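Local coordinates for amino Transferase (Eubacterium rectale, PDB 3ELE), which probably transfers amino groups between amino acids and 2-oxo acids with the help of bound pyridoxal-5'-phosphate, as a class I and II aminotransferase, at residues 28-41 / 352-364. Sequence-based numbering, arbitrary orientation.
With EDO (1,2-ethanediol), chain G.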
loop_
_atom_site.group_PDB
_atom_site.type_symbol
_atom_site.label_atom_id
_atom_site.label_comp_id
_atom_site.label_asym_id
_atom_site.label_seq_id
_atom_site.Cartn_x
_atom_site.Cartn_y
_atom_site.Cartn_z
ATOM N N ARG A 28 -1.044 -18.808 -27.785
ATOM C CA ARG A 28 -2.004 -19.440 -28.699
ATOM C C ARG A 28 -2.551 -18.460 -29.757
ATOM O O ARG A 28 -2.788 -18.861 -30.899
ATOM C CB ARG A 28 -3.159 -20.106 -27.925
ATOM C CG ARG A 28 -2.808 -21.416 -27.190
ATOM C CD ARG A 28 -2.252 -22.533 -28.082
ATOM N NE ARG A 28 -3.195 -22.962 -29.109
ATOM C CZ ARG A 28 -2.916 -23.748 -30.143
ATOM N NH1 ARG A 28 -1.686 -24.193 -30.395
ATOM N NH2 ARG A 28 -3.896 -24.064 -30.974
ATOM N N ALA A 29 -2.747 -17.194 -29.369
ATOM C CA ALA A 29 -3.181 -16.134 -30.280
ATOM C C ALA A 29 -2.181 -15.978 -31.428
ATOM O O ALA A 29 -2.589 -15.797 -32.574
ATOM C CB ALA A 29 -3.354 -14.799 -29.541
ATOM N N ALA A 30 -0.886 -16.051 -31.110
ATOM C CA ALA A 30 0.182 -15.998 -32.120
ATOM C C ALA A 30 0.108 -17.133 -33.144
ATOM O O ALA A 30 0.453 -16.934 -34.310
ATOM C CB ALA A 30 1.577 -15.997 -31.433
ATOM N N ILE A 31 -0.384 -18.300 -32.721
ATOM C CA ILE A 31 -0.466 -19.497 -33.569
ATOM C C ILE A 31 -1.776 -19.608 -34.352
ATOM O O ILE A 31 -1.736 -19.867 -35.548
ATOM C CB ILE A 31 -0.220 -20.785 -32.725
ATOM C CG1 ILE A 31 1.162 -20.714 -32.045
ATOM C CG2 ILE A 31 -0.309 -22.044 -33.591
ATOM C CD1 ILE A 31 1.435 -21.841 -31.097
ATOM N N VAL A 32 -2.913 -19.402 -33.675
ATOM C CA VAL A 32 -4.259 -19.543 -34.275
ATOM C C VAL A 32 -5.080 -18.252 -34.423
ATOM O O VAL A 32 -6.197 -18.319 -34.921
ATOM C CB VAL A 32 -5.133 -20.571 -33.463
ATOM C CG1 VAL A 32 -4.421 -21.923 -33.342
ATOM C CG2 VAL A 32 -5.500 -20.021 -32.097
ATOM N N GLY A 33 -4.551 -17.096 -34.009
ATOM C CA GLY A 33 -5.268 -15.814 -34.097
ATOM C C GLY A 33 -6.098 -15.569 -32.850
ATOM O O GLY A 33 -6.698 -16.505 -32.309
ATOM N N LYS A 34 -6.128 -14.318 -32.377
ATOM C CA LYS A 34 -6.900 -13.953 -31.176
ATOM C C LYS A 34 -8.400 -14.211 -31.341
ATOM O O LYS A 34 -9.053 -14.579 -30.372
ATOM C CB LYS A 34 -6.622 -12.514 -30.690
ATOM C CG LYS A 34 -7.010 -11.383 -31.649
ATOM C CD LYS A 34 -6.813 -10.014 -30.974
ATOM C CE LYS A 34 -7.124 -8.852 -31.939
ATOM N NZ LYS A 34 -6.983 -7.510 -31.273
ATOM N N GLU A 35 -8.934 -14.068 -32.561
ATOM C CA GLU A 35 -10.355 -14.388 -32.835
ATOM C C GLU A 35 -10.713 -15.868 -32.510
ATOM O O GLU A 35 -11.869 -16.165 -32.208
ATOM C CB GLU A 35 -10.717 -14.098 -34.310
ATOM C CG GLU A 35 -12.248 -14.049 -34.625
ATOM C CD GLU A 35 -12.598 -14.096 -36.130
ATOM O OE1 GLU A 35 -11.725 -14.427 -36.965
ATOM O OE2 GLU A 35 -13.779 -13.841 -36.463
ATOM N N ASN A 36 -9.720 -16.764 -32.601
ATOM C CA ASN A 36 -9.871 -18.207 -32.367
ATOM C C ASN A 36 -9.390 -18.713 -30.984
ATOM O O ASN A 36 -9.233 -19.927 -30.798
ATOM C CB ASN A 36 -9.152 -18.962 -33.494
ATOM C CG ASN A 36 -9.694 -18.611 -34.862
ATOM O OD1 ASN A 36 -10.896 -18.701 -35.102
ATOM N ND2 ASN A 36 -8.809 -18.242 -35.777
ATOM N N VAL A 37 -9.163 -17.786 -30.043
ATOM C CA VAL A 37 -8.781 -18.092 -28.660
ATOM C C VAL A 37 -9.892 -17.509 -27.769
ATOM O O VAL A 37 -10.209 -16.321 -27.864
ATOM C CB VAL A 37 -7.402 -17.515 -28.285
ATOM C CG1 VAL A 37 -7.090 -17.790 -26.824
ATOM C CG2 VAL A 37 -6.321 -18.107 -29.182
ATOM N N TYR A 38 -10.471 -18.357 -26.921
ATOM C CA TYR A 38 -11.612 -17.993 -26.074
ATOM C C TYR A 38 -11.164 -17.965 -24.626
ATOM O O TYR A 38 -11.342 -18.917 -23.848
ATOM C CB TYR A 38 -12.779 -18.932 -26.371
ATOM C CG TYR A 38 -12.957 -19.075 -27.881
ATOM C CD1 TYR A 38 -13.444 -18.022 -28.641
ATOM C CD2 TYR A 38 -12.579 -20.247 -28.544
ATOM C CE1 TYR A 38 -13.584 -18.132 -30.060
ATOM C CE2 TYR A 38 -12.729 -20.383 -29.976
ATOM C CZ TYR A 38 -13.222 -19.318 -30.719
ATOM O OH TYR A 38 -13.366 -19.456 -32.113
ATOM N N ASP A 39 -10.575 -16.822 -24.289
ATOM C CA ASP A 39 -10.008 -16.574 -22.978
ATOM C C ASP A 39 -11.010 -15.999 -21.988
ATOM O O ASP A 39 -11.334 -14.797 -22.043
ATOM C CB ASP A 39 -8.799 -15.643 -23.128
ATOM C CG ASP A 39 -8.100 -15.348 -21.825
ATOM O OD1 ASP A 39 -8.295 -16.077 -20.813
ATOM O OD2 ASP A 39 -7.326 -14.355 -21.840
ATOM N N PHE A 40 -11.459 -16.870 -21.070
ATOM C CA PHE A 40 -12.342 -16.506 -19.971
ATOM C C PHE A 40 -11.619 -16.637 -18.623
ATOM O O PHE A 40 -12.286 -16.803 -17.603
ATOM C CB PHE A 40 -13.583 -17.417 -19.936
ATOM C CG PHE A 40 -14.330 -17.508 -21.234
ATOM C CD1 PHE A 40 -15.331 -16.588 -21.558
ATOM C CD2 PHE A 40 -14.082 -18.556 -22.109
ATOM C CE1 PHE A 40 -16.040 -16.700 -22.747
ATOM C CE2 PHE A 40 -14.777 -18.669 -23.309
ATOM C CZ PHE A 40 -15.759 -17.744 -23.622
ATOM N N SER A 41 -10.284 -16.507 -18.594
ATOM C CA SER A 41 -9.488 -16.726 -17.368
ATOM C C SER A 41 -9.408 -15.557 -16.356
ATOM O O SER A 41 -10.130 -15.568 -15.371
ATOM C CB SER A 41 -8.077 -17.230 -17.723
ATOM O OG SER A 41 -7.321 -16.225 -18.381
ATOM N N ALA A 352 -11.219 -28.600 -22.472
ATOM C CA ALA A 352 -11.611 -27.267 -22.946
ATOM C C ALA A 352 -10.432 -26.654 -23.692
ATOM O O ALA A 352 -10.595 -26.169 -24.806
ATOM C CB ALA A 352 -12.011 -26.372 -21.771
ATOM N N LYS A 353 -9.243 -26.751 -23.077
ATOM C CA LYS A 353 -7.970 -26.245 -23.649
ATOM C C LYS A 353 -7.693 -26.795 -25.066
ATOM O O LYS A 353 -7.139 -26.074 -25.893
ATOM C CB LYS A 353 -6.779 -26.551 -22.716
ATOM C CG LYS A 353 -5.894 -25.385 -22.408
ATOM C CD LYS A 353 -4.795 -25.820 -21.460
ATOM C CE LYS A 353 -4.145 -24.666 -20.754
ATOM N NZ LYS A 353 -3.058 -25.147 -19.842
ATOM N N GLU A 354 -8.114 -28.037 -25.354
ATOM C CA GLU A 354 -7.972 -28.636 -26.704
ATOM C C GLU A 354 -8.685 -27.851 -27.822
ATOM O O GLU A 354 -8.343 -28.033 -29.002
ATOM C CB GLU A 354 -8.495 -30.089 -26.767
ATOM C CG GLU A 354 -7.822 -31.115 -25.852
ATOM C CD GLU A 354 -8.365 -32.552 -26.027
ATOM O OE1 GLU A 354 -9.474 -32.749 -26.575
ATOM O OE2 GLU A 354 -7.672 -33.504 -25.607
ATOM N N GLU A 355 -9.701 -27.054 -27.470
ATOM C CA GLU A 355 -10.456 -26.215 -28.422
ATOM C C GLU A 355 -10.249 -24.721 -28.153
ATOM O O GLU A 355 -11.066 -23.889 -28.572
ATOM C CB GLU A 355 -11.961 -26.556 -28.360
ATOM C CG GLU A 355 -12.299 -28.053 -28.463
ATOM C CD GLU A 355 -11.693 -28.725 -29.685
ATOM O OE1 GLU A 355 -11.641 -28.081 -30.755
ATOM O OE2 GLU A 355 -11.277 -29.902 -29.573
ATOM N N ASP A 356 -9.146 -24.397 -27.469
ATOM C CA ASP A 356 -8.749 -23.030 -27.121
ATOM C C ASP A 356 -9.742 -22.230 -26.267
ATOM O O ASP A 356 -9.806 -20.997 -26.365
ATOM C CB ASP A 356 -8.297 -22.271 -28.386
ATOM C CG ASP A 356 -6.997 -22.803 -28.946
ATOM O OD1 ASP A 356 -5.983 -22.725 -28.213
ATOM O OD2 ASP A 356 -6.980 -23.242 -30.121
ATOM N N VAL A 357 -10.465 -22.947 -25.397
ATOM C CA VAL A 357 -11.362 -22.356 -24.417
ATOM C C VAL A 357 -10.590 -22.388 -23.110
ATOM O O VAL A 357 -10.297 -23.472 -22.586
ATOM C CB VAL A 357 -12.697 -23.116 -24.317
ATOM C CG1 VAL A 357 -13.547 -22.573 -23.164
ATOM C CG2 VAL A 357 -13.458 -23.010 -25.666
ATOM N N LEU A 358 -10.272 -21.201 -22.590
ATOM C CA LEU A 358 -9.477 -21.038 -21.396
ATOM C C LEU A 358 -10.395 -20.699 -20.208
ATOM O O LEU A 358 -10.806 -19.561 -20.008
ATOM C CB LEU A 358 -8.366 -19.999 -21.624
ATOM C CG LEU A 358 -7.617 -20.091 -22.970
ATOM C CD1 LEU A 358 -6.483 -19.084 -23.024
ATOM C CD2 LEU A 358 -7.080 -21.476 -23.222
ATOM N N ILE A 359 -10.754 -21.743 -19.475
ATOM C CA ILE A 359 -11.613 -21.659 -18.288
ATOM C C ILE A 359 -10.796 -22.140 -17.126
ATOM O O ILE A 359 -9.794 -22.815 -17.320
ATOM C CB ILE A 359 -12.960 -22.417 -18.461
ATOM C CG1 ILE A 359 -12.763 -23.897 -18.859
ATOM C CG2 ILE A 359 -13.748 -21.710 -19.501
ATOM C CD1 ILE A 359 -14.038 -24.668 -19.075
ATOM N N VAL A 360 -11.246 -21.817 -15.917
ATOM C CA VAL A 360 -10.488 -22.055 -14.691
ATOM C C VAL A 360 -11.203 -23.049 -13.773
ATOM O O VAL A 360 -12.365 -22.836 -13.432
ATOM C CB VAL A 360 -10.301 -20.688 -13.945
ATOM C CG1 VAL A 360 -9.597 -20.861 -12.619
ATOM C CG2 VAL A 360 -9.522 -19.679 -14.829
ATOM N N ALA A 361 -10.494 -24.106 -13.354
ATOM C CA ALA A 361 -11.038 -25.113 -12.420
ATOM C C ALA A 361 -11.326 -24.434 -11.092
ATOM O O ALA A 361 -10.540 -23.605 -10.645
ATOM C CB ALA A 361 -10.069 -26.288 -12.224
ATOM N N ALA A 362 -12.464 -24.772 -10.484
ATOM C CA ALA A 362 -12.896 -24.156 -9.238
ATOM C C ALA A 362 -12.353 -24.841 -7.961
ATOM O O ALA A 362 -12.701 -24.427 -6.854
ATOM C CB ALA A 362 -14.414 -24.048 -9.208
ATOM N N ASP A 363 -11.473 -25.842 -8.117
ATOM C CA ASP A 363 -10.869 -26.590 -6.987
ATOM C C ASP A 363 -10.139 -25.636 -6.044
ATOM O O ASP A 363 -10.352 -25.677 -4.843
ATOM C CB ASP A 363 -9.876 -27.662 -7.454
ATOM C CG ASP A 363 -10.441 -28.574 -8.548
ATOM O OD1 ASP A 363 -11.008 -28.041 -9.520
ATOM O OD2 ASP A 363 -10.255 -29.793 -8.476
ATOM N N GLY A 364 -9.327 -24.756 -6.621
ATOM C CA GLY A 364 -8.580 -23.720 -5.899
ATOM C C GLY A 364 -9.456 -22.695 -5.189
ATOM O O GLY A 364 -9.018 -22.099 -4.211
HETATM C C1 EDO G . -5.233 -27.343 -29.296
HETATM O O1 EDO G . -5.690 -28.539 -29.934
HETATM C C2 EDO G . -3.715 -27.327 -29.284
HETATM O O2 EDO G . -3.264 -26.590 -28.146
HETATM O O HOH W 1 -8.815 -22.312 -31.747
#
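Asp-356 meets Arg-28 in a salt bridge of two nearly coplanar groups, the guanidinium and carboxylate planes lying 13° apart. Arg-28 NE reaches the syn lone pair of Asp-356 OD1 at 2.9 Å, while Arg-28 NH2 makes a weak bond to Asp-356 OD2 at 3.3 Å. CG and CD of Arg-28 also lie against OD1, the bends at chi2 and chi3 turn NE back to the carboxylate, and O2 of a 1,2-ethanediol sits over one guanidinium face. With an alanine at Arg-28, the Asp-356 carboxylate would probably lose its charged mate and be freer to turn. A water gives hydrogen bonds to both OD2 of Asp-356 and the carbonyl O of Asn-36, tying the carboxylate to the turn before the strand.

From here the chains run parallel. Tyr-38 N donates to Asp-356 O (2.8 Å), Leu-358 N to Tyr-38 O (2.8 Å), and Phe-40 N to Leu-358 O (3.0 Å). On the face that carries Asp-39 and Leu-358, Leu-358, CG anti to its carbonyl carbon (chi1 -43°), touches Asp-39, whose OD1 closes an Asx turn with Ser-41 N, and brings CD1 within 4.1 Å of CG1 of Val-37, just ahead of the strand. On the other, Tyr-38 CD2 touches Val-357 CG2 at 4.1 Å, and its ring edge faces Glu-355 O; helix 379-396 packs against both side chains. Asp-356, with positive phi, is the C-prime residue of a Schellman motif ending helix 345-353, in which Val-357 N bonds to Ala-352 O and Asp-356 N to Lys-353 O; from it the chain enters this two-stranded parallel sheet, joining the N-terminal segment to the C-terminal part of the aminotransferase fold.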